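Local coordinates for protein magnesium-protoporphyrin O-methyltransferase (Synechocystis sp., PDB 4QDJ) that transfers a methyl group from S-adenosylmethionine to a carboxylate of Mg-protoporphyrin IX, giving the monomethyl ester, in chlorophyll biosynthesis, at residues 158-164 against 222-228; 81-86 against 108-114; 35-40 against 217-221; 97-101 against 113-118. The contacts are given in a common frame with arbitrary orientation. Residues are numbered along the deposited sequence.

Interaction 1 of 4, residues 158-164 against 222-228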
loop_
_atom_site.group_PDB
_atom_site.type_symbol
_atom_site.label_atom_id
_atom_site.label_comp_id
_atom_site.label_asym_id
_atom_site.label_seq_id
_atom_site.Cartn_x
_atom_site.Cartn_y
_atom_site.Cartn_z
ATOM N N ARG A 158 6.921 14.345 -5.827
ATOM C CA ARG A 158 5.713 15.146 -5.986
ATOM C C ARG A 158 4.528 14.709 -5.127
ATOM O O ARG A 158 3.836 15.546 -4.548
ATOM C CB ARG A 158 5.290 15.184 -7.458
ATOM C CG ARG A 158 4.195 16.195 -7.754
ATOM C CD ARG A 158 3.842 16.209 -9.231
ATOM N NE ARG A 158 3.324 14.917 -9.669
ATOM C CZ ARG A 158 2.039 14.579 -9.637
ATOM N NH1 ARG A 158 1.135 15.441 -9.189
ATOM N NH2 ARG A 158 1.657 13.380 -10.053
ATOM N N ARG A 159 4.288 13.405 -5.040
ATOM C CA ARG A 159 3.033 12.933 -4.468
ATOM C C ARG A 159 3.168 11.695 -3.584
ATOM O O ARG A 159 3.891 10.754 -3.912
ATOM C CB ARG A 159 2.018 12.680 -5.589
ATOM C CG ARG A 159 0.714 12.059 -5.124
ATOM C CD ARG A 159 -0.324 12.051 -6.231
ATOM N NE ARG A 159 0.162 11.393 -7.440
ATOM C CZ ARG A 159 -0.554 11.247 -8.550
ATOM N NH1 ARG A 159 -1.796 11.714 -8.605
ATOM N NH2 ARG A 159 -0.030 10.639 -9.606
ATOM N N LEU A 160 2.461 11.717 -2.457
ATOM C CA LEU A 160 2.382 10.578 -1.555
ATOM C C LEU A 160 0.914 10.256 -1.290
ATOM O O LEU A 160 0.149 11.122 -0.870
ATOM C CB LEU A 160 3.102 10.894 -0.241
ATOM C CG LEU A 160 3.086 9.835 0.865
ATOM C CD1 LEU A 160 3.640 8.506 0.363
ATOM C CD2 LEU A 160 3.874 10.325 2.073
ATOM N N ILE A 161 0.518 9.016 -1.556
ATOM C CA ILE A 161 -0.848 8.582 -1.293
ATOM C C ILE A 161 -0.840 7.526 -0.195
ATOM O O ILE A 161 -0.093 6.554 -0.275
ATOM C CB ILE A 161 -1.511 8.016 -2.562
ATOM C CG1 ILE A 161 -1.680 9.125 -3.603
ATOM C CG2 ILE A 161 -2.858 7.385 -2.235
ATOM C CD1 ILE A 161 -2.048 8.618 -4.980
ATOM N N LEU A 162 -1.658 7.735 0.833
ATOM C CA LEU A 162 -1.715 6.829 1.977
ATOM C C LEU A 162 -3.149 6.428 2.276
ATOM O O LEU A 162 -4.079 7.189 2.023
ATOM C CB LEU A 162 -1.156 7.508 3.230
ATOM C CG LEU A 162 0.238 8.127 3.218
ATOM C CD1 LEU A 162 0.482 8.859 4.530
ATOM C CD2 LEU A 162 1.297 7.062 2.987
ATOM N N SER A 163 -3.327 5.236 2.835
ATOM C CA SER A 163 -4.608 4.883 3.431
ATOM C C SER A 163 -4.396 4.318 4.832
ATOM O O SER A 163 -3.362 3.715 5.123
ATOM C CB SER A 163 -5.403 3.913 2.550
ATOM O OG SER A 163 -4.822 2.625 2.537
ATOM N N PHE A 164 -5.377 4.537 5.699
ATOM C CA PHE A 164 -5.285 4.104 7.083
ATOM C C PHE A 164 -6.683 3.956 7.663
ATOM O O PHE A 164 -7.646 4.494 7.118
ATOM C CB PHE A 164 -4.469 5.108 7.909
ATOM C CG PHE A 164 -5.063 6.492 7.950
ATOM C CD1 PHE A 164 -4.840 7.391 6.917
ATOM C CD2 PHE A 164 -5.838 6.899 9.026
ATOM C CE1 PHE A 164 -5.385 8.663 6.951
ATOM C CE2 PHE A 164 -6.385 8.170 9.067
ATOM C CZ PHE A 164 -6.157 9.053 8.027
ATOM N N SER A 222 -11.281 2.428 5.395
ATOM C CA SER A 222 -10.015 2.928 4.884
ATOM C C SER A 222 -10.149 4.366 4.413
ATOM O O SER A 222 -10.841 4.652 3.435
ATOM C CB SER A 222 -9.511 2.039 3.746
ATOM O OG SER A 222 -8.163 2.333 3.429
ATOM N N ARG A 223 -9.485 5.265 5.130
ATOM C CA ARG A 223 -9.428 6.674 4.770
ATOM C C ARG A 223 -8.237 6.883 3.843
ATOM O O ARG A 223 -7.123 6.481 4.165
ATOM C CB ARG A 223 -9.270 7.519 6.034
ATOM C CG ARG A 223 -9.100 9.006 5.792
ATOM C CD ARG A 223 -10.355 9.637 5.212
ATOM N NE ARG A 223 -10.319 11.090 5.346
ATOM C CZ ARG A 223 -10.807 11.943 4.451
ATOM N NH1 ARG A 223 -11.375 11.494 3.340
ATOM N NH2 ARG A 223 -10.724 13.250 4.668
ATOM N N ILE A 224 -8.473 7.505 2.692
ATOM C CA ILE A 224 -7.424 7.685 1.693
ATOM C C ILE A 224 -7.062 9.159 1.552
ATOM O O ILE A 224 -7.937 9.998 1.362
ATOM C CB ILE A 224 -7.871 7.149 0.317
ATOM C CG1 ILE A 224 -8.583 5.803 0.471
ATOM C CG2 ILE A 224 -6.681 7.031 -0.628
ATOM C CD1 ILE A 224 -9.289 5.338 -0.785
ATOM N N LEU A 225 -5.773 9.469 1.651
ATOM C CA LEU A 225 -5.299 10.839 1.476
ATOM C C LEU A 225 -4.294 10.929 0.340
ATOM O O LEU A 225 -3.338 10.156 0.287
ATOM C CB LEU A 225 -4.643 11.356 2.758
ATOM C CG LEU A 225 -5.487 11.379 4.032
ATOM C CD1 LEU A 225 -4.664 11.905 5.199
ATOM C CD2 LEU A 225 -6.740 12.218 3.835
ATOM N N GLU A 226 -4.517 11.874 -0.566
ATOM C CA GLU A 226 -3.523 12.220 -1.571
ATOM C C GLU A 226 -2.792 13.461 -1.092
ATOM O O GLU A 226 -3.409 14.503 -0.870
ATOM C CB GLU A 226 -4.181 12.498 -2.924
ATOM C CG GLU A 226 -3.200 12.929 -4.004
ATOM C CD GLU A 226 -3.889 13.373 -5.281
ATOM O OE1 GLU A 226 -4.912 14.083 -5.191
ATOM O OE2 GLU A 226 -3.411 13.010 -6.375
ATOM N N ALA A 227 -1.482 13.341 -0.914
ATOM C CA ALA A 227 -0.666 14.458 -0.467
ATOM C C ALA A 227 0.273 14.889 -1.584
ATOM O O ALA A 227 0.884 14.056 -2.254
ATOM C CB ALA A 227 0.120 14.079 0.779
ATOM N N VAL A 228 0.378 16.196 -1.789
ATOM C CA VAL A 228 1.227 16.738 -2.842
ATOM C C VAL A 228 2.250 17.712 -2.263
ATOM O O VAL A 228 1.920 18.538 -1.408
ATOM C CB VAL A 228 0.385 17.425 -3.942
ATOM C CG1 VAL A 228 1.275 18.164 -4.929
ATOM C CG2 VAL A 228 -0.481 16.398 -4.662
HETATM O O HOH W 1 -2.007 15.114 -8.512
#

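Interaction 2 of 4, residues 81-86 against 108-114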
loop_
_atom_site.group_PDB
_atom_site.type_symbol
_atom_site.label_atom_id
_atom_site.label_comp_id
_atom_site.label_asym_id
_atom_site.label_seq_id
_atom_site.Cartn_x
_atom_site.Cartn_y
_atom_site.Cartn_z
ATOM N N ALA A 81 0.310 -0.894 -13.637
ATOM C CA ALA A 81 1.181 -1.300 -14.736
ATOM C C ALA A 81 0.379 -1.523 -16.014
ATOM O O ALA A 81 0.831 -1.180 -17.106
ATOM C CB ALA A 81 1.957 -2.554 -14.368
ATOM N N GLN A 82 -0.811 -2.100 -15.870
ATOM C CA GLN A 82 -1.712 -2.301 -17.000
ATOM C C GLN A 82 -2.068 -0.971 -17.657
ATOM O O GLN A 82 -2.257 -0.900 -18.874
ATOM C CB GLN A 82 -2.985 -3.026 -16.549
ATOM C CG GLN A 82 -2.786 -4.511 -16.283
ATOM C CD GLN A 82 -4.009 -5.184 -15.682
ATOM O OE1 GLN A 82 -4.630 -4.661 -14.756
ATOM N NE2 GLN A 82 -4.359 -6.353 -16.210
ATOM N N ALA A 83 -2.146 0.081 -16.846
ATOM C CA ALA A 83 -2.481 1.415 -17.336
ATOM C C ALA A 83 -1.257 2.173 -17.851
ATOM O O ALA A 83 -1.365 3.325 -18.276
ATOM C CB ALA A 83 -3.194 2.215 -16.253
ATOM N N GLY A 84 -0.093 1.531 -17.802
ATOM C CA GLY A 84 1.112 2.104 -18.374
ATOM C C GLY A 84 2.135 2.683 -17.409
ATOM O O GLY A 84 3.184 3.163 -17.839
ATOM N N ALA A 85 1.849 2.646 -16.113
ATOM C CA ALA A 85 2.788 3.187 -15.130
ATOM C C ALA A 85 4.048 2.336 -15.040
ATOM O O ALA A 85 4.021 1.138 -15.319
ATOM C CB ALA A 85 2.132 3.296 -13.762
ATOM N N LEU A 86 5.153 2.970 -14.662
ATOM C CA LEU A 86 6.379 2.253 -14.349
ATOM C C LEU A 86 6.379 2.009 -12.852
ATOM O O LEU A 86 6.704 2.900 -12.068
ATOM C CB LEU A 86 7.604 3.065 -14.766
ATOM C CG LEU A 86 7.638 3.431 -16.250
ATOM C CD1 LEU A 86 8.938 4.138 -16.601
ATOM C CD2 LEU A 86 7.440 2.188 -17.108
ATOM N N LEU A 108 0.250 -10.287 -17.264
ATOM C CA LEU A 108 0.961 -9.277 -18.043
ATOM C C LEU A 108 1.968 -9.867 -19.023
ATOM O O LEU A 108 2.414 -9.180 -19.944
ATOM C CB LEU A 108 1.669 -8.284 -17.121
ATOM C CG LEU A 108 0.759 -7.564 -16.128
ATOM C CD1 LEU A 108 1.511 -6.468 -15.399
ATOM C CD2 LEU A 108 -0.439 -7.003 -16.857
ATOM N N ALA A 109 2.317 -11.136 -18.819
ATOM C CA ALA A 109 3.311 -11.820 -19.644
ATOM C C ALA A 109 4.619 -11.036 -19.724
ATOM O O ALA A 109 5.261 -10.784 -18.706
ATOM C CB ALA A 109 2.758 -12.102 -21.041
ATOM N N TYR A 110 5.002 -10.636 -20.933
ATOM C CA TYR A 110 6.256 -9.914 -21.126
ATOM C C TYR A 110 6.042 -8.442 -21.456
ATOM O O TYR A 110 6.944 -7.767 -21.953
ATOM C CB TYR A 110 7.107 -10.599 -22.193
ATOM C CG TYR A 110 7.420 -12.028 -21.833
ATOM C CD1 TYR A 110 8.405 -12.326 -20.902
ATOM C CD2 TYR A 110 6.714 -13.078 -22.401
ATOM C CE1 TYR A 110 8.690 -13.630 -20.556
ATOM C CE2 TYR A 110 6.991 -14.386 -22.065
ATOM C CZ TYR A 110 7.980 -14.657 -21.142
ATOM O OH TYR A 110 8.261 -15.958 -20.800
ATOM N N GLY A 111 4.845 -7.948 -21.166
ATOM C CA GLY A 111 4.545 -6.543 -21.350
ATOM C C GLY A 111 5.048 -5.716 -20.185
ATOM O O GLY A 111 6.007 -6.087 -19.507
ATOM N N ASN A 112 4.392 -4.588 -19.947
ATOM C CA ASN A 112 4.775 -3.700 -18.861
ATOM C C ASN A 112 4.470 -4.319 -17.498
ATOM O O ASN A 112 3.382 -4.135 -16.962
ATOM C CB ASN A 112 4.046 -2.363 -19.004
ATOM C CG ASN A 112 4.541 -1.319 -18.025
ATOM O OD1 ASN A 112 5.743 -1.199 -17.779
ATOM N ND2 ASN A 112 3.615 -0.560 -17.454
ATOM N N GLN A 113 5.427 -5.064 -16.952
ATOM C CA GLN A 113 5.282 -5.659 -15.626
ATOM C C GLN A 113 5.790 -4.700 -14.560
ATOM O O GLN A 113 6.732 -3.945 -14.802
ATOM C CB GLN A 113 6.094 -6.953 -15.520
ATOM C CG GLN A 113 5.509 -8.170 -16.216
ATOM C CD GLN A 113 6.242 -9.445 -15.839
ATOM O OE1 GLN A 113 6.987 -9.479 -14.861
ATOM N NE2 GLN A 113 6.033 -10.502 -16.616
ATOM N N PRO A 114 5.183 -4.731 -13.365
ATOM C CA PRO A 114 5.843 -4.024 -12.270
ATOM C C PRO A 114 7.126 -4.754 -11.914
ATOM O O PRO A 114 7.297 -5.921 -12.276
ATOM C CB PRO A 114 4.858 -4.175 -11.102
ATOM C CG PRO A 114 3.559 -4.574 -11.716
ATOM C CD PRO A 114 3.921 -5.357 -12.943
HETATM O O HOH W 2 5.494 -1.160 -14.433
#

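Interaction 3 of 4, residues 35-40 against 217-221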
loop_
_atom_site.group_PDB
_atom_site.type_symbol
_atom_site.label_atom_id
_atom_site.label_comp_id
_atom_site.label_asym_id
_atom_site.label_seq_id
_atom_site.Cartn_x
_atom_site.Cartn_y
_atom_site.Cartn_z
ATOM N N PHE A 35 -18.366 -14.259 5.231
ATOM C CA PHE A 35 -18.984 -12.975 4.902
ATOM C C PHE A 35 -18.174 -11.771 5.390
ATOM O O PHE A 35 -18.259 -10.687 4.815
ATOM C CB PHE A 35 -20.447 -12.911 5.368
ATOM C CG PHE A 35 -20.615 -12.685 6.844
ATOM C CD1 PHE A 35 -20.578 -13.749 7.731
ATOM C CD2 PHE A 35 -20.840 -11.411 7.340
ATOM C CE1 PHE A 35 -20.745 -13.542 9.089
ATOM C CE2 PHE A 35 -21.007 -11.198 8.696
ATOM C CZ PHE A 35 -20.960 -12.265 9.571
ATOM N N VAL A 36 -17.378 -11.972 6.435
ATOM C CA VAL A 36 -16.490 -10.922 6.927
ATOM C C VAL A 36 -15.344 -10.698 5.945
ATOM O O VAL A 36 -15.036 -9.562 5.575
ATOM C CB VAL A 36 -15.911 -11.278 8.310
ATOM C CG1 VAL A 36 -14.920 -10.214 8.764
ATOM C CG2 VAL A 36 -17.031 -11.448 9.328
ATOM N N GLN A 37 -14.717 -11.793 5.528
ATOM C CA GLN A 37 -13.622 -11.746 4.565
ATOM C C GLN A 37 -14.086 -11.201 3.218
ATOM O O GLN A 37 -13.347 -10.487 2.542
ATOM C CB GLN A 37 -13.014 -13.140 4.387
ATOM C CG GLN A 37 -12.312 -13.673 5.627
ATOM C CD GLN A 37 -12.097 -15.175 5.581
ATOM O OE1 GLN A 37 -12.644 -15.869 4.724
ATOM N NE2 GLN A 37 -11.299 -15.684 6.513
ATOM N N LYS A 38 -15.311 -11.543 2.832
ATOM C CA LYS A 38 -15.873 -11.061 1.575
ATOM C C LYS A 38 -16.057 -9.548 1.623
ATOM O O LYS A 38 -15.805 -8.849 0.641
ATOM C CB LYS A 38 -17.210 -11.747 1.288
ATOM C CG LYS A 38 -17.837 -11.362 -0.044
ATOM C CD LYS A 38 -16.888 -11.627 -1.203
ATOM C CE LYS A 38 -17.633 -11.679 -2.527
ATOM N NZ LYS A 38 -18.483 -10.477 -2.739
ATOM N N ASP A 39 -16.494 -9.051 2.775
ATOM C CA ASP A 39 -16.663 -7.619 2.981
ATOM C C ASP A 39 -15.323 -6.891 2.865
ATOM O O ASP A 39 -15.238 -5.807 2.283
ATOM C CB ASP A 39 -17.295 -7.362 4.351
ATOM C CG ASP A 39 -17.570 -5.896 4.597
ATOM O OD1 ASP A 39 -18.649 -5.418 4.189
ATOM O OD2 ASP A 39 -16.709 -5.223 5.201
ATOM N N ILE A 40 -14.278 -7.500 3.415
ATOM C CA ILE A 40 -12.929 -6.948 3.333
ATOM C C ILE A 40 -12.413 -6.966 1.894
ATOM O O ILE A 40 -11.813 -5.996 1.426
ATOM C CB ILE A 40 -11.958 -7.717 4.249
ATOM C CG1 ILE A 40 -12.370 -7.548 5.713
ATOM C CG2 ILE A 40 -10.525 -7.249 4.038
ATOM C CD1 ILE A 40 -11.559 -8.390 6.676
ATOM N N THR A 217 -17.242 -0.063 4.613
ATOM C CA THR A 217 -18.125 -1.219 4.570
ATOM C C THR A 217 -18.370 -1.678 5.999
ATOM O O THR A 217 -18.039 -0.970 6.948
ATOM C CB THR A 217 -17.532 -2.374 3.746
ATOM O OG1 THR A 217 -16.382 -2.902 4.416
ATOM C CG2 THR A 217 -17.136 -1.895 2.354
ATOM N N ARG A 218 -18.940 -2.866 6.155
ATOM C CA ARG A 218 -19.281 -3.367 7.478
ATOM C C ARG A 218 -18.044 -3.661 8.327
ATOM O O ARG A 218 -18.016 -3.355 9.519
ATOM C CB ARG A 218 -20.169 -4.608 7.361
ATOM C CG ARG A 218 -20.720 -5.111 8.681
ATOM C CD ARG A 218 -21.913 -6.025 8.454
ATOM N NE ARG A 218 -22.318 -6.714 9.675
ATOM C CZ ARG A 218 -23.541 -7.185 9.897
ATOM N NH1 ARG A 218 -24.489 -7.031 8.982
ATOM N NH2 ARG A 218 -23.819 -7.801 11.037
ATOM N N PHE A 219 -17.018 -4.237 7.709
ATOM C CA PHE A 219 -15.835 -4.674 8.446
ATOM C C PHE A 219 -14.541 -4.071 7.913
ATOM O O PHE A 219 -13.453 -4.448 8.345
ATOM C CB PHE A 219 -15.726 -6.199 8.415
ATOM C CG PHE A 219 -16.917 -6.903 8.990
ATOM C CD1 PHE A 219 -17.088 -6.991 10.361
ATOM C CD2 PHE A 219 -17.864 -7.482 8.161
ATOM C CE1 PHE A 219 -18.182 -7.642 10.896
ATOM C CE2 PHE A 219 -18.960 -8.135 8.691
ATOM C CZ PHE A 219 -19.120 -8.213 10.059
ATOM N N TYR A 220 -14.660 -3.140 6.975
ATOM C CA TYR A 220 -13.487 -2.535 6.358
ATOM C C TYR A 220 -13.637 -1.022 6.298
ATOM O O TYR A 220 -14.617 -0.505 5.763
ATOM C CB TYR A 220 -13.265 -3.118 4.958
ATOM C CG TYR A 220 -12.113 -2.503 4.190
ATOM C CD1 TYR A 220 -10.826 -3.018 4.293
ATOM C CD2 TYR A 220 -12.318 -1.419 3.348
ATOM C CE1 TYR A 220 -9.773 -2.457 3.585
ATOM C CE2 TYR A 220 -11.276 -0.854 2.639
ATOM C CZ TYR A 220 -10.008 -1.376 2.758
ATOM O OH TYR A 220 -8.979 -0.804 2.044
ATOM N N TYR A 221 -12.661 -0.315 6.856
ATOM C CA TYR A 221 -12.688 1.140 6.880
ATOM C C TYR A 221 -11.324 1.675 6.486
ATOM O O TYR A 221 -10.325 1.405 7.153
ATOM C CB TYR A 221 -13.073 1.645 8.271
ATOM C CG TYR A 221 -14.378 1.075 8.780
ATOM C CD1 TYR A 221 -15.585 1.711 8.520
ATOM C CD2 TYR A 221 -14.404 -0.103 9.515
ATOM C CE1 TYR A 221 -16.781 1.193 8.982
ATOM C CE2 TYR A 221 -15.593 -0.631 9.978
ATOM C CZ TYR A 221 -16.779 0.022 9.710
ATOM O OH TYR A 221 -17.966 -0.499 10.171
#

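Interaction 4 of 4, residues 97-101 against 113-118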
loop_
_atom_site.group_PDB
_atom_site.type_symbol
_atom_site.label_atom_id
_atom_site.label_comp_id
_atom_site.label_asym_id
_atom_site.label_seq_id
_atom_site.Cartn_x
_atom_site.Cartn_y
_atom_site.Cartn_z
ATOM N N VAL A 97 5.423 -11.000 -1.958
ATOM C CA VAL A 97 6.165 -10.575 -3.147
ATOM C C VAL A 97 6.170 -11.648 -4.231
ATOM O O VAL A 97 5.951 -11.358 -5.410
ATOM C CB VAL A 97 7.635 -10.225 -2.800
ATOM C CG1 VAL A 97 8.482 -10.116 -4.063
ATOM C CG2 VAL A 97 7.705 -8.943 -1.999
ATOM N N GLY A 98 6.422 -12.888 -3.823
ATOM C CA GLY A 98 6.467 -14.000 -4.752
ATOM C C GLY A 98 5.140 -14.195 -5.458
ATOM O O GLY A 98 5.098 -14.468 -6.657
ATOM N N GLU A 99 4.053 -14.048 -4.709
ATOM C CA GLU A 99 2.722 -14.181 -5.280
ATOM C C GLU A 99 2.423 -13.029 -6.237
ATOM O O GLU A 99 1.819 -13.232 -7.289
ATOM C CB GLU A 99 1.665 -14.256 -4.174
ATOM C CG GLU A 99 0.250 -14.500 -4.673
ATOM C CD GLU A 99 0.057 -15.889 -5.257
ATOM O OE1 GLU A 99 0.879 -16.785 -4.968
ATOM O OE2 GLU A 99 -0.924 -16.085 -6.003
ATOM N N ALA A 100 2.851 -11.823 -5.870
ATOM C CA ALA A 100 2.668 -10.657 -6.731
ATOM C C ALA A 100 3.311 -10.885 -8.094
ATOM O O ALA A 100 2.704 -10.619 -9.132
ATOM C CB ALA A 100 3.246 -9.410 -6.074
ATOM N N GLN A 101 4.539 -11.394 -8.086
ATOM C CA GLN A 101 5.248 -11.675 -9.328
ATOM C C GLN A 101 4.557 -12.771 -10.138
ATOM O O GLN A 101 4.473 -12.685 -11.361
ATOM C CB GLN A 101 6.707 -12.043 -9.050
ATOM C CG GLN A 101 7.496 -12.453 -10.288
ATOM C CD GLN A 101 7.451 -11.413 -11.399
ATOM O OE1 GLN A 101 7.396 -10.208 -11.145
ATOM N NE2 GLN A 101 7.476 -11.881 -12.642
ATOM N N GLN A 113 5.427 -5.064 -16.952
ATOM C CA GLN A 113 5.282 -5.659 -15.626
ATOM C C GLN A 113 5.790 -4.700 -14.560
ATOM O O GLN A 113 6.732 -3.945 -14.802
ATOM C CB GLN A 113 6.094 -6.953 -15.520
ATOM C CG GLN A 113 5.509 -8.170 -16.216
ATOM C CD GLN A 113 6.242 -9.445 -15.839
ATOM O OE1 GLN A 113 6.987 -9.479 -14.861
ATOM N NE2 GLN A 113 6.033 -10.502 -16.616
ATOM N N PRO A 114 5.183 -4.731 -13.365
ATOM C CA PRO A 114 5.843 -4.024 -12.270
ATOM C C PRO A 114 7.126 -4.754 -11.914
ATOM O O PRO A 114 7.297 -5.921 -12.276
ATOM C CB PRO A 114 4.858 -4.175 -11.102
ATOM C CG PRO A 114 3.559 -4.574 -11.716
ATOM C CD PRO A 114 3.921 -5.357 -12.943
ATOM N N THR A 115 8.031 -4.076 -11.226
ATOM C CA THR A 115 9.209 -4.700 -10.635
ATOM C C THR A 115 8.929 -4.957 -9.155
ATOM O O THR A 115 8.497 -4.040 -8.460
ATOM C CB THR A 115 10.429 -3.764 -10.745
ATOM O OG1 THR A 115 10.766 -3.570 -12.125
ATOM C CG2 THR A 115 11.626 -4.343 -10.001
ATOM N N PHE A 116 9.177 -6.171 -8.677
ATOM C CA PHE A 116 8.896 -6.510 -7.286
ATOM C C PHE A 116 10.157 -6.847 -6.499
ATOM O O PHE A 116 11.032 -7.563 -6.983
ATOM C CB PHE A 116 7.911 -7.678 -7.203
ATOM C CG PHE A 116 6.539 -7.357 -7.726
ATOM C CD1 PHE A 116 5.720 -6.462 -7.054
ATOM C CD2 PHE A 116 6.062 -7.961 -8.880
ATOM C CE1 PHE A 116 4.454 -6.169 -7.527
ATOM C CE2 PHE A 116 4.794 -7.675 -9.356
ATOM C CZ PHE A 116 3.990 -6.776 -8.678
ATOM N N MET A 117 10.229 -6.337 -5.274
ATOM C CA MET A 117 11.386 -6.551 -4.417
ATOM C C MET A 117 10.938 -6.859 -2.994
ATOM O O MET A 117 9.958 -6.296 -2.514
ATOM C CB MET A 117 12.269 -5.300 -4.421
ATOM C CG MET A 117 13.548 -5.420 -3.615
ATOM S SD MET A 117 14.607 -3.978 -3.821
ATOM C CE MET A 117 13.618 -2.706 -3.046
ATOM N N THR A 118 11.650 -7.757 -2.320
ATOM C CA THR A 118 11.410 -7.988 -0.903
ATOM C C THR A 118 12.256 -7.020 -0.093
ATOM O O THR A 118 13.486 -7.104 -0.102
ATOM C CB THR A 118 11.758 -9.423 -0.485
ATOM O OG1 THR A 118 10.992 -10.349 -1.265
ATOM C CG2 THR A 118 11.451 -9.633 0.992
#

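Interaction 1 of 4, residues 158-164 against 222-228
Strands 159-164 and 222-228 run antiparallel, with axes 4.6 Å apart and directions at 163°. Six backbone hydrogen bonds join them in three reciprocal pairs. Leu160 N to Ala227 O and Ala227 N to Leu160 O are both 2.8 Å. Leu162 N reaches Leu225 O at 3.0 Å, and Leu225 N reaches Leu162 O at 2.9 Å. Phe164 N to Arg223 O is 3.0 Å, and Arg223 N to Phe164 O is 2.8 Å. The non-hydrogen-bonded pairs that alternate with these are Arg159 with Val228, Ile161 with Glu226 and Ser163 with Ile224.

These three pairs share one face of the sheet, which packs against helix 35-58. Ile161 CG2 lies 4.2 Å from Ile224 CG2. Arg159 NH1 forms a salt bridge with Glu226 OE2 at 3.0 Å. Each charge has a second partner, Asp58 for Arg159 and Arg211 for Glu226. Phe164, Leu162 and Leu160 face the other way, with Leu225 and Ala227. The CB of Arg223 sits over the Phe164 ring in a CH-pi contact, 4.2 Å from the centroid. Helix 195-204 packs on this face.

Here the parallel part of the class I methyltransferase sheet, ending with 159-164, passes into antiparallel strands 221-229 and 207-216. Regular backbone pairing fixes the register. Apolar side chains dominate the face of Leu160, Leu162 and Leu225, while the other mixes Ile161 and Ile224 with a buried, compensated charge pair.

Interaction 2 of 4, residues 81-86 against 108-114
This is a partly buried contact between a helix end with its following turn and a loop, at the edge of the Rossmann-like domain. It joins the end of helix 77-82 and the turn into strand 86-91 to the loop between helix 94-108 and strand 115-118. Helix 77-82 ends in a Schellman motif, with Gly84 at positive phi. The opposite loop starts with a type II' turn from Leu108 to Gly111.

Asn112 is the main link. Asn112 ND2 donates to Ala81 O at 2.9 Å and to Ala85 O at 2.8 Å, so one amide group spans the helix end and the turn after it. Beside these bonds lies a small apolar patch. Ala81 CB is 3.7 Å from Pro114 CG and 4.1 Å from Leu108 CD1. Leu108 CD2 also touches Gln82 CG at 3.5 Å.

The Asn112 amide thus adds a bond to each of two main-chain carbonyls, one of which, Ala81 O, also accepts from Gly84 N. Apolar contacts of Ala81 with Leu108 and Pro114 lie beside it.

Interaction 3 of 4, residues 35-40 against 217-221
Polar contacts centre on the carboxylate of Asp39, which points from helix 35-58 into the loop 217-221. OD2 of Asp39 accepts from Thr217 OG1 at a very short 2.5 Å and from Phe219 N at 2.7 Å. OD1 of Asp39 accepts from Arg218 N at 3.2 Å. One acidic group thus holds three successive residues. The loop is also closed on itself by Thr217 N to Tyr220 O at 2.9 Å.

Apolar and aromatic contacts accompany this group. The Phe219 ring takes Val36 CG2 over its face in a CH-pi contact, 4.0 Å from the centroid. Phe35 meets the same ring obliquely, with its CE2 3.7 Å from Phe219 CE2. Further along the helix, Ile40 CG2 lies 4.2 Å from Tyr220 CD1. The Tyr220 hydroxyl bonds to Asp135 and Thr47.

The loop is the connection of the beta hairpin of strands 207-216 and 221-229. The Asp39 carboxylate ties it to the start of helix 35-58, beside the S-adenosylmethionine pocket, with the Tyr220 side chain about 6 Å from the cofactor.

Interaction 4 of 4, residues 97-101 against 113-118
Phe116 and Val97 are the residues most buried by this contact, followed by Gln101. The Phe116 side chain points from strand 115-118 to the helix segment. Ala100 CB sits over the face of the Phe116 ring, 3.8 Å from the centroid, in a CH-pi contact. Gln101 OE1 lies at the ring edge, 3.5 Å from Phe116 CD2. Val97 fills the space nearer the end of the strand. Val97 CG1 is 4.0 Å from Phe116 CB, and Val97 CG2 packs at 3.5 Å on Met117 O and 3.6 Å on Thr118 OG1. At the other end, Gln101 NE2 makes a weak hydrogen bond of 3.3 Å to Gln113 OE1. Gln113 NE2 bonds to Gln105 on the same helix.

The 97-101 segment of helix 94-108 and strand 115-118 run nearly antiparallel, at 166°, with axes 8.3 Å apart. They belong to the last two elements of the beta-alpha-beta unit 86-91, 94-108, 115-118. The helix packs on one face of the edge strand, which pairs with strand 86-91, and Phe116 also reaches Ser77 of helix 77-82.

Overall arrangement
From the N terminus, helix 35-58 supplies the first half of interaction 3, whose other half comes near the end of the chain. Interaction 3 therefore closes the longest loop, and interactions 2 and 4 are nested inside it. These two cross: 97-101 lies between 81-86 and 108-114, and 113-118 follows, so the segments alternate; the two contacts share Gln113 and Pro114. Both tie helices to the 115-118 edge of the sheet. Interaction 1 opens only after they close. It crosses interaction 3, because 158-164 lies inside that loop and 222-228 directly follows 217-221. Interactions 1 and 4 reach the same sheet on opposite sides of the chain's centre, with centres 22 Å apart.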